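Aureochrome1-like protein (Ochromonas danica, PDB 6I20) binds flavin mononucleotide in a LOV-type PAS domain and probably serves as a blue-light sensor. Local coordinates at residues Asn17-Asn28 with Val109-Cys117; Leu56-Val66 with Thr80-Lys88. One frame throughout, in Å; residues are numbered along the deposited sequence. Where two conformers were deposited one is given.

Contact 1: Asn17-Asn28 with Val109-Cys117; sequences NFVISDPSIPDN and VVNYLGVQC. With FMN (flavin mononucleotide), chain E.
Ile20 and Leu113 face each other as an antiparallel non-hydrogen-bonded pair, and their side chains meet through CD1 of each. Phe18 CD2 joins this close-packed apolar patch, 4.0 Å from Leu113 CD1, and helix 6-13 packs on all three side chains. The other face of the two strands looks into the flavin site. There Val19 CG2 lies 3.6 Å from C6 of FMN, and Gly114, lacking a side chain, lets the dimethylbenzene end come close. Gln116 bends at chi2 (82°), which turns its NE2 to FMN O4 at 3.0 Å; a second, weak bond goes to N5. Strands 18-21 and 109-119 are neighbours in the antiparallel sheet of the PAS fold, and a glutamine near N5 is a hallmark of LOV domains. Toward Asp22 the pairing gives way to turns and water. Ser21 O still accepts two bonds, from Tyr112 N and from Asn111 ND2 (3.0 Å), which arrive from opposite faces of its carbonyl plane. Asn111 OD1 is held by Tyr5. Beyond, water links Asp22 OD2 to Asn111 ND2, another joins Asp22 OD1 to Val110 O, and Pro23 CG rests 3.7 Å from Tyr112 CE2.

Contact 2: Leu56-Val66 with Thr80-Lys88; sequences LQGPETDPKAV and TVVLLNYRK. With FMN (flavin mononucleotide), chain E.
The Tyr86 ring lies against the turn Gly58-Thr61. Gly58 CA comes in obliquely, 3.3 Å from Tyr86 CE1, and Pro59 CD also approaches at a slant. In the ring plane, at the edge, sit Leu56 O and Thr61 OG1. The phenol oxygen reaches the turn backbone, where Glu60 N donates to Tyr86 OH at 2.8 Å with an N-H...O angle of 158°. A water joins the same hydroxyl to Glu60 OE1, on the outer side of the contact. The other flat groups are the amides of Gln57 and Asn85. They lie side by side, point the same way and are turned only 26° apart, with both ends directed at the flavin.

Thr61 ties the turn to the strand. Its OG1 sits beside its own backbone N, anti to the carbonyl carbon (chi1 -55°), where it donates to Leu84 O at 2.7 Å and accepts from Gly58 N. Asn85 ND2 reaches that same Leu84 O from the opposite face of the carbonyl plane. Leu56 O receives Tyr86 N at 2.8 Å. Farther back along strand 79-86, toward its start, Ala65 CB meets Leu83 CB at 3.8 Å, so the first turn of helix 63-75 packs on the strand. Asp62 caps this helix by accepting from Lys64 N.

The flavin is read along its pyrimidine edge. FMN N3 donates almost straight to Asn85 OD1 at 2.9 Å, and Asn85 ND2 returns a bond to O2. Gln57 NE2 donates to O2 and to ribityl O4'. Asn95 also binds Asn85 OD1, which probably fixes the flip of that amide. This paired amide grip on the isoalloxazine is characteristic of the flavin site in LOV-type PAS domains.

Contacts 1 and 2 grip different ends of one flavin. Contact 1 lies along the dimethylbenzene ring and reaches the O4 side through Gln116. Contact 2 holds the pyrimidine edge and part of the ribityl chain. Their centres are about 17 Å apart, on opposite sides of the chain's centre, and their nearest atoms are about 5 Å apart without touching. Both reach the same antiparallel sheet: strand 79-86 is at one edge, and strand 92-103 separates it from strand 109-119. Along the sequence, contact 2 is nested inside the loop closed by contact 1. Asn52, Arg54 and Arg70 add further hydrogen bonds to FMN.

Contact 1: Asn17-Asn28 with Val109-Cys117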
loop_
_atom_site.group_PDB
_atom_site.type_symbol
_atom_site.label_atom_id
_atom_site.label_comp_id
_atom_site.label_asym_id
_atom_site.label_seq_id
_atom_site.Cartn_x
_atom_site.Cartn_y
_atom_site.Cartn_z
ATOM N N ASN A 17 -8.904 -3.432 -1.846
ATOM C CA ASN A 17 -8.117 -2.207 -2.132
ATOM C C ASN A 17 -6.655 -2.611 -2.122
ATOM O O ASN A 17 -6.126 -2.993 -1.098
ATOM C CB ASN A 17 -8.291 -1.138 -1.032
ATOM C CG ASN A 17 -9.723 -0.827 -0.748
ATOM O OD1 ASN A 17 -10.572 -0.894 -1.634
ATOM N ND2 ASN A 17 -10.011 -0.494 0.500
ATOM N N PHE A 18 -5.972 -2.510 -3.252
ATOM C CA PHE A 18 -4.585 -2.864 -3.280
ATOM C C PHE A 18 -3.911 -2.231 -4.480
ATOM O O PHE A 18 -4.566 -1.828 -5.450
ATOM C CB PHE A 18 -4.401 -4.405 -3.283
ATOM C CG PHE A 18 -4.865 -5.075 -4.553
ATOM C CD1 PHE A 18 -6.208 -5.427 -4.700
ATOM C CD2 PHE A 18 -3.993 -5.285 -5.632
ATOM C CE1 PHE A 18 -6.665 -6.017 -5.876
ATOM C CE2 PHE A 18 -4.463 -5.868 -6.811
ATOM C CZ PHE A 18 -5.803 -6.198 -6.934
ATOM N N VAL A 19 -2.573 -2.213 -4.385
ATOM C CA VAL A 19 -1.694 -1.831 -5.473
ATOM C C VAL A 19 -0.536 -2.805 -5.559
ATOM O O VAL A 19 -0.229 -3.512 -4.595
ATOM C CB VAL A 19 -1.110 -0.400 -5.318
ATOM C CG1 VAL A 19 -2.222 0.628 -5.284
ATOM C CG2 VAL A 19 -0.235 -0.286 -4.120
ATOM N N ILE A 20 0.076 -2.850 -6.732
ATOM C CA ILE A 20 1.303 -3.600 -6.993
ATOM C C ILE A 20 2.361 -2.587 -7.441
ATOM O O ILE A 20 2.068 -1.766 -8.331
ATOM C CB ILE A 20 1.087 -4.635 -8.130
ATOM C CG1 ILE A 20 -0.155 -5.490 -7.841
ATOM C CG2 ILE A 20 2.326 -5.486 -8.281
ATOM C CD1 ILE A 20 -0.054 -6.272 -6.554
ATOM N N SER A 21 3.566 -2.656 -6.857
ATOM C CA SER A 21 4.665 -1.784 -7.271
ATOM C C SER A 21 5.768 -2.614 -7.906
ATOM O O SER A 21 5.794 -3.852 -7.768
ATOM C CB SER A 21 5.252 -0.996 -6.096
ATOM O OG SER A 21 6.097 -1.822 -5.284
ATOM N N ASP A 22 6.667 -1.959 -8.610
ATOM C CA ASP A 22 7.805 -2.600 -9.267
ATOM C C ASP A 22 9.111 -1.940 -8.850
ATOM O O ASP A 22 9.430 -0.852 -9.329
ATOM C CB ASP A 22 7.649 -2.564 -10.792
ATOM C CG ASP A 22 8.740 -3.350 -11.541
ATOM O OD1 ASP A 22 9.809 -3.642 -10.977
ATOM O OD2 ASP A 22 8.514 -3.680 -12.730
ATOM N N PRO A 23 9.897 -2.596 -7.984
ATOM C CA PRO A 23 11.099 -1.968 -7.462
ATOM C C PRO A 23 12.237 -1.818 -8.459
ATOM O O PRO A 23 13.188 -1.119 -8.178
ATOM C CB PRO A 23 11.493 -2.854 -6.305
ATOM C CG PRO A 23 10.967 -4.209 -6.693
ATOM C CD PRO A 23 9.671 -3.937 -7.386
ATOM N N SER A 24 12.171 -2.484 -9.601
ATOM C CA SER A 24 13.176 -2.291 -10.650
ATOM C C SER A 24 12.990 -1.000 -11.445
ATOM O O SER A 24 13.889 -0.605 -12.199
ATOM C CB SER A 24 13.232 -3.484 -11.596
ATOM O OG SER A 24 12.108 -3.500 -12.428
ATOM N N ILE A 25 11.818 -0.373 -11.301
ATOM C CA ILE A 25 11.597 0.929 -11.984
ATOM C C ILE A 25 11.979 2.014 -10.989
ATOM O O ILE A 25 11.681 1.889 -9.790
ATOM C CB ILE A 25 10.117 1.018 -12.404
ATOM C CG1 ILE A 25 9.730 -0.160 -13.301
ATOM C CG2 ILE A 25 9.845 2.337 -13.093
ATOM C CD1 ILE A 25 8.272 -0.197 -13.709
ATOM N N PRO A 26 12.608 3.120 -11.447
ATOM C CA PRO A 26 12.961 4.137 -10.474
ATOM C C PRO A 26 11.809 4.576 -9.575
ATOM O O PRO A 26 10.692 4.811 -10.041
ATOM C CB PRO A 26 13.404 5.318 -11.322
ATOM C CG PRO A 26 13.635 4.776 -12.674
ATOM C CD PRO A 26 13.144 3.386 -12.783
ATOM N N ASP A 27 12.123 4.627 -8.286
ATOM C CA ASP A 27 11.233 5.018 -7.236
ATOM C C ASP A 27 10.092 4.063 -6.932
ATOM O O ASP A 27 9.128 4.444 -6.292
ATOM C CB ASP A 27 10.668 6.438 -7.471
ATOM C CG ASP A 27 10.360 7.156 -6.168
ATOM O OD1 ASP A 27 10.884 6.756 -5.097
ATOM O OD2 ASP A 27 9.561 8.143 -6.200
ATOM N N ASN A 28 10.240 2.810 -7.340
ATOM C CA ASN A 28 9.310 1.758 -6.945
ATOM C C ASN A 28 7.842 2.147 -7.114
ATOM O O ASN A 28 7.033 2.104 -6.148
ATOM C CB ASN A 28 9.597 1.353 -5.481
ATOM C CG ASN A 28 8.874 0.099 -5.038
ATOM O OD1 ASN A 28 8.536 -0.774 -5.844
ATOM N ND2 ASN A 28 8.627 0.015 -3.748
ATOM N N VAL A 109 12.585 -10.986 -5.203
ATOM C CA VAL A 109 11.452 -10.073 -5.165
ATOM C C VAL A 109 11.237 -9.543 -6.583
ATOM O O VAL A 109 12.131 -8.907 -7.178
ATOM C CB VAL A 109 11.673 -8.926 -4.161
ATOM C CG1 VAL A 109 10.527 -7.949 -4.217
ATOM C CG2 VAL A 109 11.882 -9.514 -2.777
ATOM N N VAL A 110 10.039 -9.727 -7.117
ATOM C CA VAL A 110 9.685 -9.232 -8.437
ATOM C C VAL A 110 8.786 -8.019 -8.298
ATOM O O VAL A 110 8.908 -7.041 -9.063
ATOM C CB VAL A 110 9.013 -10.331 -9.302
ATOM C CG1 VAL A 110 8.666 -9.811 -10.684
ATOM C CG2 VAL A 110 9.968 -11.494 -9.481
ATOM N N ASN A 111 7.869 -8.034 -7.367
ATOM C CA ASN A 111 6.928 -6.938 -7.156
ATOM C C ASN A 111 6.648 -6.824 -5.666
ATOM O O ASN A 111 6.924 -7.763 -4.894
ATOM C CB ASN A 111 5.590 -7.156 -7.897
ATOM C CG ASN A 111 5.707 -7.066 -9.404
ATOM O OD1 ASN A 111 5.651 -8.092 -10.109
ATOM N ND2 ASN A 111 5.835 -5.849 -9.941
ATOM N N TYR A 112 6.059 -5.696 -5.244
ATOM C CA TYR A 112 5.460 -5.617 -3.925
ATOM C C TYR A 112 3.961 -5.449 -4.026
ATOM O O TYR A 112 3.458 -4.787 -4.944
ATOM C CB TYR A 112 6.021 -4.429 -3.123
ATOM C CG TYR A 112 7.470 -4.593 -2.777
ATOM C CD1 TYR A 112 7.869 -5.386 -1.724
ATOM C CD2 TYR A 112 8.454 -3.923 -3.474
ATOM C CE1 TYR A 112 9.206 -5.552 -1.421
ATOM C CE2 TYR A 112 9.793 -4.083 -3.161
ATOM C CZ TYR A 112 10.179 -4.904 -2.153
ATOM O OH TYR A 112 11.529 -5.054 -1.865
ATOM N N LEU A 113 3.261 -6.083 -3.084
ATOM C CA LEU A 113 1.839 -5.953 -2.926
ATOM C C LEU A 113 1.576 -5.054 -1.738
ATOM O O LEU A 113 2.173 -5.253 -0.683
ATOM C CB LEU A 113 1.238 -7.343 -2.639
ATOM C CG LEU A 113 -0.234 -7.398 -2.253
ATOM C CD1 LEU A 113 -1.094 -6.924 -3.395
ATOM C CD2 LEU A 113 -0.599 -8.817 -1.827
ATOM N N GLY A 114 0.646 -4.111 -1.895
ATOM C CA GLY A 114 0.198 -3.313 -0.762
ATOM C C GLY A 114 -1.305 -3.350 -0.695
ATOM O O GLY A 114 -1.981 -3.129 -1.699
ATOM N N VAL A 115 -1.836 -3.709 0.465
ATOM C CA VAL A 115 -3.273 -3.809 0.677
ATOM C C VAL A 115 -3.691 -2.801 1.729
ATOM O O VAL A 115 -3.142 -2.809 2.840
ATOM C CB VAL A 115 -3.674 -5.248 1.120
ATOM C CG1 VAL A 115 -5.183 -5.326 1.387
ATOM C CG2 VAL A 115 -3.195 -6.295 0.100
ATOM N N GLN A 116 -4.652 -1.942 1.395
ATOM C CA GLN A 116 -5.074 -0.855 2.267
ATOM C C GLN A 116 -6.439 -1.179 2.861
ATOM O O GLN A 116 -7.361 -1.557 2.161
ATOM C CB GLN A 116 -5.186 0.456 1.481
ATOM C CG GLN A 116 -3.875 0.921 0.893
ATOM C CD GLN A 116 -3.448 0.305 -0.418
ATOM O OE1 GLN A 116 -4.232 -0.369 -1.114
ATOM N NE2 GLN A 116 -2.167 0.570 -0.816
ATOM N N CYS A 117 -6.600 -0.938 4.147
ATOM C CA CYS A 117 -7.895 -1.009 4.799
ATOM C C CYS A 117 -8.166 0.206 5.626
ATOM O O CYS A 117 -7.414 0.558 6.539
ATOM C CB CYS A 117 -7.968 -2.244 5.682
ATOM S SG CYS A 117 -9.598 -2.402 6.450
HETATM N N1 FMN E . 2.353 4.453 1.813
HETATM C C2 FMN E . 1.190 4.979 2.254
HETATM O O2 FMN E . 1.241 5.998 2.982
HETATM N N3 FMN E . -0.026 4.474 1.932
HETATM C C4 FMN E . -0.161 3.362 1.148
HETATM O O4 FMN E . -1.305 2.882 0.929
HETATM C C4A FMN E . 1.033 2.786 0.628
HETATM N N5 FMN E . 0.965 1.684 -0.184
HETATM C C5A FMN E . 2.133 1.122 -0.581
HETATM C C6 FMN E . 2.110 -0.028 -1.400
HETATM C C7 FMN E . 3.248 -0.631 -1.826
HETATM C C7M FMN E . 3.185 -1.909 -2.693
HETATM C C8 FMN E . 4.533 -0.105 -1.458
HETATM C C8M FMN E . 5.795 -0.767 -1.908
HETATM C C9 FMN E . 4.584 1.015 -0.664
HETATM C C9A FMN E . 3.434 1.634 -0.192
HETATM N N10 FMN E . 3.490 2.826 0.574
HETATM C C10 FMN E . 2.316 3.351 1.030
HETATM C "C1'" FMN E . 4.757 3.342 1.079
HETATM C "C2'" FMN E . 5.477 4.353 0.181
HETATM O "O2'" FMN E . 5.263 3.979 -1.188
HETATM C "C3'" FMN E . 6.967 4.323 0.484
HETATM O "O3'" FMN E . 7.507 2.996 0.362
HETATM C "C4'" FMN E . 7.352 4.877 1.837
HETATM O "O4'" FMN E . 6.773 6.188 1.961
HETATM C "C5'" FMN E . 8.907 5.014 1.956
HETATM O "O5'" FMN E . 9.479 5.455 0.679
HETATM P P FMN E . 10.891 6.230 0.747
HETATM O O1P FMN E . 11.204 6.639 -0.640
HETATM O O2P FMN E . 10.698 7.367 1.663
HETATM O O3P FMN E . 11.842 5.184 1.312
HETATM O O HOH W 1 -8.927 -3.761 0.989
HETATM O O HOH W 2 6.139 -5.155 -12.841
HETATM O O HOH W 3 10.690 -6.250 -10.856
#

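Contact 2: Leu56-Val66 with Thr80-Lys88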
loop_
_atom_site.group_PDB
_atom_site.type_symbol
_atom_site.label_atom_id
_atom_site.label_comp_id
_atom_site.label_asym_id
_atom_site.label_seq_id
_atom_site.Cartn_x
_atom_site.Cartn_y
_atom_site.Cartn_z
ATOM N N LEU A 56 0.008 9.573 -0.885
ATOM C CA LEU A 56 -1.054 9.463 0.143
ATOM C C LEU A 56 -0.694 10.059 1.484
ATOM O O LEU A 56 -1.545 10.194 2.352
ATOM C CB LEU A 56 -1.490 8.010 0.301
ATOM C CG LEU A 56 -2.132 7.367 -0.905
ATOM C CD1 LEU A 56 -2.472 5.911 -0.589
ATOM C CD2 LEU A 56 -3.390 8.099 -1.359
ATOM N N GLN A 57 0.575 10.443 1.658
ATOM C CA GLN A 57 1.026 10.940 2.961
ATOM C C GLN A 57 0.967 12.464 3.015
ATOM O O GLN A 57 1.022 13.121 1.982
ATOM C CB GLN A 57 2.444 10.457 3.214
ATOM C CG GLN A 57 2.552 8.923 3.240
ATOM C CD GLN A 57 3.958 8.406 3.078
ATOM O OE1 GLN A 57 4.951 9.162 3.170
ATOM N NE2 GLN A 57 4.079 7.076 2.855
ATOM N N GLY A 58 0.885 12.993 4.216
ATOM C CA GLY A 58 0.794 14.441 4.400
ATOM C C GLY A 58 1.276 14.843 5.760
ATOM O O GLY A 58 1.887 14.052 6.491
ATOM N N PRO A 59 1.024 16.096 6.140
ATOM C CA PRO A 59 1.639 16.653 7.349
ATOM C C PRO A 59 1.319 15.933 8.639
ATOM O O PRO A 59 2.135 15.958 9.544
ATOM C CB PRO A 59 1.081 18.077 7.396
ATOM C CG PRO A 59 0.764 18.377 6.028
ATOM C CD PRO A 59 0.331 17.132 5.342
ATOM N N GLU A 60 0.138 15.338 8.742
ATOM C CA GLU A 60 -0.179 14.629 9.980
ATOM C C GLU A 60 0.141 13.143 9.943
ATOM O O GLU A 60 -0.051 12.476 10.938
ATOM C CB GLU A 60 -1.595 14.924 10.387
ATOM C CG GLU A 60 -1.729 16.402 10.714
ATOM C CD GLU A 60 -2.979 16.765 11.448
ATOM O OE1 GLU A 60 -3.879 17.375 10.833
ATOM O OE2 GLU A 60 -3.034 16.483 12.649
ATOM N N THR A 61 0.712 12.656 8.848
ATOM C CA THR A 61 1.209 11.275 8.799
ATOM C C THR A 61 2.447 11.153 9.669
ATOM O O THR A 61 3.330 11.988 9.612
ATOM C CB THR A 61 1.589 10.919 7.353
ATOM O OG1 THR A 61 0.488 11.150 6.478
ATOM C CG2 THR A 61 2.028 9.468 7.237
ATOM N N ASP A 62 2.535 10.085 10.472
ATOM C CA ASP A 62 3.639 9.909 11.390
ATOM C C ASP A 62 4.868 9.432 10.597
ATOM O O ASP A 62 4.833 8.365 10.003
ATOM C CB ASP A 62 3.245 8.849 12.439
ATOM C CG ASP A 62 4.329 8.623 13.481
ATOM O OD1 ASP A 62 5.440 9.215 13.410
ATOM O OD2 ASP A 62 4.111 7.817 14.421
ATOM N N PRO A 63 5.991 10.201 10.601
ATOM C CA PRO A 63 7.192 9.725 9.893
ATOM C C PRO A 63 7.736 8.395 10.429
ATOM O O PRO A 63 8.405 7.677 9.705
ATOM C CB PRO A 63 8.196 10.892 10.045
ATOM C CG PRO A 63 7.697 11.621 11.201
ATOM C CD PRO A 63 6.219 11.494 11.259
ATOM N N LYS A 64 7.481 8.102 11.692
ATOM C CA LYS A 64 7.911 6.813 12.248
ATOM C C LYS A 64 7.183 5.637 11.620
ATOM O O LYS A 64 7.793 4.558 11.453
ATOM C CB LYS A 64 7.748 6.798 13.777
ATOM C CG LYS A 64 8.614 7.824 14.534
ATOM C CD LYS A 64 8.532 7.653 16.051
ATOM C CE LYS A 64 7.689 8.743 16.683
ATOM N NZ LYS A 64 7.404 8.606 18.122
ATOM N N ALA A 65 5.932 5.829 11.217
ATOM C CA ALA A 65 5.207 4.744 10.534
ATOM C C ALA A 65 5.813 4.547 9.171
ATOM O O ALA A 65 5.977 3.427 8.676
ATOM C CB ALA A 65 3.746 5.062 10.409
ATOM N N VAL A 66 6.111 5.662 8.486
ATOM C CA VAL A 66 6.728 5.563 7.170
ATOM C C VAL A 66 8.092 4.855 7.257
ATOM O O VAL A 66 8.440 4.032 6.398
ATOM C CB VAL A 66 6.848 6.998 6.541
ATOM C CG1 VAL A 66 7.568 6.962 5.208
ATOM C CG2 VAL A 66 5.454 7.569 6.370
ATOM N N THR A 80 2.943 -4.694 8.611
ATOM C CA THR A 80 1.660 -4.067 8.846
ATOM C C THR A 80 1.932 -2.762 9.598
ATOM O O THR A 80 2.606 -2.769 10.640
ATOM C CB THR A 80 0.774 -4.932 9.754
ATOM O OG1 THR A 80 0.685 -6.245 9.218
ATOM C CG2 THR A 80 -0.623 -4.358 9.877
ATOM N N VAL A 81 1.363 -1.680 9.099
ATOM C CA VAL A 81 1.397 -0.390 9.835
ATOM C C VAL A 81 0.006 0.219 9.790
ATOM O O VAL A 81 -0.827 -0.116 8.911
ATOM C CB VAL A 81 2.413 0.661 9.302
ATOM C CG1 VAL A 81 3.840 0.162 9.395
ATOM C CG2 VAL A 81 2.044 1.101 7.909
ATOM N N VAL A 82 -0.256 1.107 10.725
ATOM C CA VAL A 82 -1.452 1.940 10.655
ATOM C C VAL A 82 -0.936 3.374 10.574
ATOM O O VAL A 82 -0.144 3.794 11.420
ATOM C CB VAL A 82 -2.396 1.743 11.856
ATOM C CG1 VAL A 82 -3.512 2.766 11.835
ATOM C CG2 VAL A 82 -2.992 0.340 11.773
ATOM N N LEU A 83 -1.391 4.090 9.567
ATOM C CA LEU A 83 -0.943 5.484 9.395
ATOM C C LEU A 83 -2.019 6.316 8.752
ATOM O O LEU A 83 -2.909 5.823 8.076
ATOM C CB LEU A 83 0.379 5.544 8.630
ATOM C CG LEU A 83 0.361 5.491 7.110
ATOM C CD1 LEU A 83 1.785 5.651 6.553
ATOM C CD2 LEU A 83 -0.228 4.206 6.543
ATOM N N LEU A 84 -1.893 7.638 8.959
ATOM C CA LEU A 84 -2.848 8.574 8.395
ATOM C C LEU A 84 -2.520 8.855 6.939
ATOM O O LEU A 84 -1.371 9.155 6.613
ATOM C CB LEU A 84 -2.829 9.863 9.212
ATOM C CG LEU A 84 -4.021 10.788 8.951
ATOM C CD1 LEU A 84 -5.299 10.249 9.590
ATOM C CD2 LEU A 84 -3.731 12.209 9.447
ATOM N N ASN A 85 -3.523 8.744 6.088
ATOM C CA ASN A 85 -3.362 9.031 4.672
ATOM C C ASN A 85 -4.421 10.060 4.253
ATOM O O ASN A 85 -5.366 10.369 4.970
ATOM C CB ASN A 85 -3.515 7.764 3.818
ATOM C CG ASN A 85 -2.269 6.918 3.685
ATOM O OD1 ASN A 85 -2.370 5.869 3.001
ATOM N ND2 ASN A 85 -1.110 7.323 4.191
ATOM N N TYR A 86 -4.171 10.614 3.071
ATOM C CA TYR A 86 -4.910 11.743 2.505
ATOM C C TYR A 86 -5.480 11.358 1.137
ATOM O O TYR A 86 -4.760 10.823 0.273
ATOM C CB TYR A 86 -3.974 12.944 2.288
ATOM C CG TYR A 86 -3.521 13.604 3.572
ATOM C CD1 TYR A 86 -2.574 13.006 4.390
ATOM C CD2 TYR A 86 -4.022 14.846 3.952
ATOM C CE1 TYR A 86 -2.156 13.596 5.559
ATOM C CE2 TYR A 86 -3.580 15.454 5.112
ATOM C CZ TYR A 86 -2.654 14.804 5.925
ATOM O OH TYR A 86 -2.199 15.336 7.141
ATOM N N ARG A 87 -6.763 11.659 0.936
ATOM C CA ARG A 87 -7.401 11.482 -0.367
ATOM C C ARG A 87 -7.046 12.663 -1.268
ATOM O O ARG A 87 -6.512 13.688 -0.819
ATOM C CB ARG A 87 -8.915 11.405 -0.209
ATOM C CG ARG A 87 -9.360 10.253 0.681
ATOM C CD ARG A 87 -10.855 10.017 0.536
ATOM N NE ARG A 87 -11.345 8.929 1.389
ATOM C CZ ARG A 87 -11.611 9.056 2.685
ATOM N NH1 ARG A 87 -11.436 10.232 3.298
ATOM N NH2 ARG A 87 -12.057 8.019 3.379
ATOM N N LYS A 88 -7.407 12.553 -2.547
ATOM C CA LYS A 88 -7.152 13.611 -3.525
ATOM C C LYS A 88 -7.786 14.906 -3.044
ATOM O O LYS A 88 -7.200 15.975 -3.261
ATOM C CB LYS A 88 -7.679 13.199 -4.922
ATOM C CG LYS A 88 -7.309 14.200 -6.013
ATOM C CD LYS A 88 -7.438 13.690 -7.435
ATOM C CE LYS A 88 -8.871 13.493 -7.833
ATOM N NZ LYS A 88 -8.981 13.102 -9.269
HETATM N N1 FMN E . 2.353 4.453 1.813
HETATM C C2 FMN E . 1.190 4.979 2.254
HETATM O O2 FMN E . 1.241 5.998 2.982
HETATM N N3 FMN E . -0.026 4.474 1.932
HETATM C C4 FMN E . -0.161 3.362 1.148
HETATM O O4 FMN E . -1.305 2.882 0.929
HETATM C C4A FMN E . 1.033 2.786 0.628
HETATM N N5 FMN E . 0.965 1.684 -0.184
HETATM C C5A FMN E . 2.133 1.122 -0.581
HETATM C C6 FMN E . 2.110 -0.028 -1.400
HETATM C C7 FMN E . 3.248 -0.631 -1.826
HETATM C C7M FMN E . 3.185 -1.909 -2.693
HETATM C C8 FMN E . 4.533 -0.105 -1.458
HETATM C C8M FMN E . 5.795 -0.767 -1.908
HETATM C C9 FMN E . 4.584 1.015 -0.664
HETATM C C9A FMN E . 3.434 1.634 -0.192
HETATM N N10 FMN E . 3.490 2.826 0.574
HETATM C C10 FMN E . 2.316 3.351 1.030
HETATM C "C1'" FMN E . 4.757 3.342 1.079
HETATM C "C2'" FMN E . 5.477 4.353 0.181
HETATM O "O2'" FMN E . 5.263 3.979 -1.188
HETATM C "C3'" FMN E . 6.967 4.323 0.484
HETATM O "O3'" FMN E . 7.507 2.996 0.362
HETATM C "C4'" FMN E . 7.352 4.877 1.837
HETATM O "O4'" FMN E . 6.773 6.188 1.961
HETATM C "C5'" FMN E . 8.907 5.014 1.956
HETATM O "O5'" FMN E . 9.479 5.455 0.679
HETATM P P FMN E . 10.891 6.230 0.747
HETATM O O1P FMN E . 11.204 6.639 -0.640
HETATM O O2P FMN E . 10.698 7.367 1.663
HETATM O O3P FMN E . 11.842 5.184 1.312
HETATM O O HOH W 4 -3.609 17.288 8.140
HETATM O O HOH W 5 0.151 8.463 10.935
#